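Local coordinates for protein design 2L4HC2_11 (Synthetic construct, PDB 5J2L) that was designed de novo to assemble as a homodimer of helical hairpins, its pairing specificity probably set by modular hydrogen-bond networks, at residues Arg29-Glu34 and Arg54-Arg59. Sequence-based numbering, arbitrary orientation.
Sequences RKRLKE and REIIRR
Helical segments Arg29-Glu34 and Arg54-Arg59 run antiparallel, their axes at 165° and 10.9 Å apart at closest approach; the CA atoms of Leu32 and Ile56 are the nearest across the pair, 7.7 Å apart. No hydrogen bond links the two directly; the contact is made by side chains. Ile56 points its ethyl branch at the neighbouring helix, CD1 resting 3.6 Å from Arg31 CB, while Leu32 CD2 lies against both branches of Ile56, 4.0 Å from Ile56 CG1. The two segments belong to the long helices 7-41 and 46-80 of a helical hairpin, two copies of which make the dimer, a four-helix bundle; Leu60 and Gln61 of the second subunit pack on Ile56 and Leu32 respectively, placing this apolar pair in the buried interior. Beside it, at the partly exposed side, Arg31 bends at chi2 (-68°) and chi3 (-65°), which lets Arg31 NH1 reach Glu34 OE1 on its own helix at 2.9 Å, within the guanidinium plane, while NH2 forms a salt bridge to Glu52 on the other helix. Arg59 crosses the Arg31 chain at about a right angle, Arg59 NH1 lying 4.1 Å from Arg31 CG, and its NH2 makes a salt bridge to Glu27 on helix 7-41. One water accepts a long, weak hydrogen bond from each of Arg31 NE and Arg59 NH1. With an alanine at Arg31, Glu34 and Glu52 would probably lose their shared cationic partner.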
ATOM      1  N   ARG A  29      -5.168   0.576   6.893  1.00 19.23           N
ATOM      2  CA  ARG A  29      -4.945   1.639   7.851  1.00 22.62           C
ATOM      3  C   ARG A  29      -5.336   1.182   9.258  1.00 19.36           C
ATOM      4  O   ARG A  29      -4.597   1.410  10.211  1.00 19.04           O
ATOM      5  CB  ARG A  29      -5.702   2.887   7.480  1.00 26.69           C
ATOM      6  CG  ARG A  29      -5.386   4.062   8.385  1.00 45.94           C
ATOM      7  CD  ARG A  29      -6.110   5.296   7.996  1.00 60.36           C
ATOM      8  NE  ARG A  29      -5.649   6.432   8.778  1.00 81.29           N
ATOM      9  CZ  ARG A  29      -6.098   6.762  10.003  1.00 79.35           C
ATOM     10  NH1 ARG A  29      -7.037   6.041  10.582  1.00 63.85           N
ATOM     11  NH2 ARG A  29      -5.584   7.813  10.621  1.00 83.94           N
ATOM     12  N   LYS A  30      -6.489   0.537   9.385  1.00 21.95           N
ATOM     13  CA  LYS A  30      -6.920   0.042  10.687  1.00 21.79           C
ATOM     14  C   LYS A  30      -5.971  -1.008  11.240  1.00 24.82           C
ATOM     15  O   LYS A  30      -5.632  -0.957  12.425  1.00 20.88           O
ATOM     16  CB  LYS A  30      -8.343  -0.507  10.624  1.00 28.65           C
ATOM     17  CG  LYS A  30      -9.407   0.572  10.470  1.00 41.98           C
ATOM     18  CD  LYS A  30     -10.805  -0.028  10.424  1.00 51.13           C
ATOM     19  CE  LYS A  30     -11.869   1.064  10.293  1.00 66.51           C
ATOM     20  NZ  LYS A  30     -13.242   0.498  10.185  1.00 65.84           N
ATOM     21  N   ARG A  31      -5.516  -1.926  10.389  1.00 18.45           N
ATOM     22  CA  ARG A  31      -4.582  -2.956  10.819  1.00 16.99           C
ATOM     23  C   ARG A  31      -3.253  -2.373  11.283  1.00 19.06           C
ATOM     24  O   ARG A  31      -2.717  -2.821  12.291  1.00 19.74           O
ATOM     25  CB  ARG A  31      -4.341  -3.981   9.735  1.00 22.37           C
ATOM     26  CG  ARG A  31      -5.470  -4.958   9.534  1.00 23.37           C
ATOM     27  CD  ARG A  31      -5.563  -5.830  10.732  1.00 26.60           C
ATOM     28  NE  ARG A  31      -4.364  -6.637  10.853  1.00 27.04           N
ATOM     29  CZ  ARG A  31      -3.714  -6.940  11.997  1.00 32.93           C
ATOM     30  NH1 ARG A  31      -4.124  -6.512  13.174  1.00 29.01           N
ATOM     31  NH2 ARG A  31      -2.628  -7.682  11.927  1.00 25.88           N
ATOM     32  N   LEU A  32      -2.723  -1.383  10.574  1.00 15.32           N
ATOM     33  CA  LEU A  32      -1.467  -0.774  11.004  1.00 17.47           C
ATOM     34  C   LEU A  32      -1.617  -0.116  12.385  1.00 17.53           C
ATOM     35  O   LEU A  32      -0.691  -0.176  13.197  1.00 18.44           O
ATOM     36  CB  LEU A  32      -0.950   0.200   9.930  1.00 15.87           C
ATOM     37  CG  LEU A  32      -0.368  -0.483   8.663  1.00 15.67           C
ATOM     38  CD1 LEU A  32      -0.148   0.548   7.565  1.00 16.62           C
ATOM     39  CD2 LEU A  32       0.966  -1.143   9.030  1.00 19.78           C
ATOM     40  N   LYS A  33      -2.784   0.484  12.660  1.00 21.22           N
ATOM     41  CA  LYS A  33      -3.044   1.049  13.992  1.00 19.62           C
ATOM     42  C   LYS A  33      -3.030  -0.036  15.043  1.00 25.12           C
ATOM     43  O   LYS A  33      -2.448   0.133  16.118  1.00 23.62           O
ATOM     44  CB  LYS A  33      -4.392   1.780  14.045  1.00 27.22           C
ATOM     45  CG  LYS A  33      -4.431   3.104  13.321  1.00 24.15           C
ATOM     46  CD  LYS A  33      -5.826   3.739  13.397  1.00 38.31           C
ATOM     47  CE  LYS A  33      -6.154   4.205  14.818  1.00 47.43           C
ATOM     48  NZ  LYS A  33      -7.502   4.848  14.912  1.00 55.30           N
ATOM     49  N   GLU A  34      -3.668  -1.163  14.724  1.00 19.68           N
ATOM     50  CA  GLU A  34      -3.736  -2.285  15.643  1.00 23.02           C
ATOM     51  C   GLU A  34      -2.333  -2.813  15.939  1.00 22.63           C
ATOM     52  O   GLU A  34      -1.985  -3.099  17.089  1.00 23.10           O
ATOM     53  CB  GLU A  34      -4.641  -3.391  15.067  1.00 18.18           C
ATOM     54  CG  GLU A  34      -6.120  -3.037  15.001  1.00 20.31           C
ATOM     55  CD  GLU A  34      -6.974  -4.059  14.265  1.00 26.79           C
ATOM     56  OE1 GLU A  34      -6.490  -5.115  13.940  1.00 27.59           O
ATOM     57  OE2 GLU A  34      -8.114  -3.761  13.996  1.00 35.92           O
ATOM     58  N   ARG A  54       4.475  -8.374   7.583  1.00 20.21           N
ATOM     59  CA  ARG A  54       4.713  -9.139   6.381  1.00 24.84           C
ATOM     60  C   ARG A  54       3.401  -9.205   5.587  1.00 22.66           C
ATOM     61  O   ARG A  54       3.380  -8.955   4.381  1.00 21.13           O
ATOM     62  CB  ARG A  54       5.267 -10.535   6.771  1.00 31.69           C
ATOM     63  CG  ARG A  54       5.675 -11.469   5.650  1.00 44.48           C
ATOM     64  CD  ARG A  54       6.284 -12.778   6.117  1.00 42.47           C
ATOM     65  NE  ARG A  54       7.612 -12.620   6.725  1.00 37.18           N
ATOM     66  CZ  ARG A  54       7.973 -12.857   8.013  1.00 32.91           C
ATOM     67  NH1 ARG A  54       7.118 -13.341   8.896  1.00 24.19           N
ATOM     68  NH2 ARG A  54       9.229 -12.613   8.375  1.00 27.15           N
ATOM     69  N   GLU A  55       2.307  -9.505   6.294  1.00 20.83           N
ATOM     70  CA  GLU A  55       0.975  -9.589   5.699  1.00 19.26           C
ATOM     71  C   GLU A  55       0.488  -8.225   5.181  1.00 19.78           C
ATOM     72  O   GLU A  55      -0.099  -8.154   4.100  1.00 19.40           O
ATOM     73  CB  GLU A  55       0.001 -10.223   6.695  1.00 23.45           C
ATOM     74  CG  GLU A  55      -1.460 -10.324   6.228  1.00 22.44           C
ATOM     75  CD  GLU A  55      -1.677 -11.140   4.977  1.00 37.92           C
ATOM     76  OE1 GLU A  55      -0.780 -11.821   4.536  1.00 43.38           O
ATOM     77  OE2 GLU A  55      -2.770 -11.085   4.459  1.00 41.38           O
ATOM     78  N   ILE A  56       0.750  -7.144   5.921  1.00 19.96           N
ATOM     79  CA  ILE A  56       0.381  -5.819   5.430  1.00 16.86           C
ATOM     80  C   ILE A  56       1.077  -5.530   4.119  1.00 15.56           C
ATOM     81  O   ILE A  56       0.471  -5.006   3.193  1.00 18.94           O
ATOM     82  CB  ILE A  56       0.719  -4.666   6.410  1.00 19.47           C
ATOM     83  CG1 ILE A  56      -0.096  -4.752   7.697  1.00 20.82           C
ATOM     84  CG2 ILE A  56       0.460  -3.331   5.712  1.00 18.71           C
ATOM     85  CD1 ILE A  56      -1.582  -4.594   7.485  1.00 27.96           C
ATOM     86  N   ILE A  57       2.351  -5.873   4.033  1.00 19.68           N
ATOM     87  CA  ILE A  57       3.070  -5.589   2.811  1.00 22.76           C
ATOM     88  C   ILE A  57       2.451  -6.334   1.645  1.00 20.44           C
ATOM     89  O   ILE A  57       2.253  -5.761   0.576  1.00 19.98           O
ATOM     90  CB  ILE A  57       4.568  -5.896   2.966  1.00 18.89           C
ATOM     91  CG1 ILE A  57       5.187  -4.884   3.937  1.00 17.74           C
ATOM     92  CG2 ILE A  57       5.265  -5.882   1.624  1.00 24.00           C
ATOM     93  CD1 ILE A  57       6.590  -5.238   4.392  1.00 19.87           C
ATOM     94  N   ARG A  58       2.137  -7.600   1.860  1.00 22.91           N
ATOM     95  CA  ARG A  58       1.549  -8.420   0.823  1.00 21.68           C
ATOM     96  C   ARG A  58       0.267  -7.745   0.310  1.00 24.81           C
ATOM     97  O   ARG A  58       0.040  -7.647  -0.898  1.00 26.83           O
ATOM     98  CB  ARG A  58       1.286  -9.830   1.359  1.00 26.62           C
ATOM     99  CG  ARG A  58       0.901 -10.859   0.310  1.00 44.68           C
ATOM    100  CD  ARG A  58       0.444 -12.130   0.917  1.00 43.45           C
ATOM    101  NE  ARG A  58      -0.795 -11.915   1.636  1.00 44.30           N
ATOM    102  CZ  ARG A  58      -1.983 -11.733   1.029  1.00 53.75           C
ATOM    103  NH1 ARG A  58      -2.048 -11.752  -0.285  1.00 57.54           N
ATOM    104  NH2 ARG A  58      -3.072 -11.523   1.746  1.00 57.04           N
ATOM    105  N   ARG A  59      -0.555  -7.264   1.240  1.00 20.99           N
ATOM    106  CA  ARG A  59      -1.794  -6.592   0.914  1.00 20.66           C
ATOM    107  C   ARG A  59      -1.549  -5.307   0.112  1.00 24.40           C
ATOM    108  O   ARG A  59      -2.253  -5.033  -0.858  1.00 20.83           O
ATOM    109  CB  ARG A  59      -2.582  -6.309   2.197  1.00 24.82           C
ATOM    110  CG  ARG A  59      -3.103  -7.572   2.871  1.00 25.19           C
ATOM    111  CD  ARG A  59      -3.981  -7.303   4.040  1.00 33.53           C
ATOM    112  NE  ARG A  59      -5.245  -6.715   3.634  1.00 36.85           N
ATOM    113  CZ  ARG A  59      -6.233  -6.353   4.474  1.00 33.63           C
ATOM    114  NH1 ARG A  59      -6.085  -6.528   5.771  1.00 40.45           N
ATOM    115  NH2 ARG A  59      -7.348  -5.835   3.982  1.00 34.48           N
TER
HETATM  116  O   HOH W   1      -3.796  -8.115   7.768  1.00 25.46           O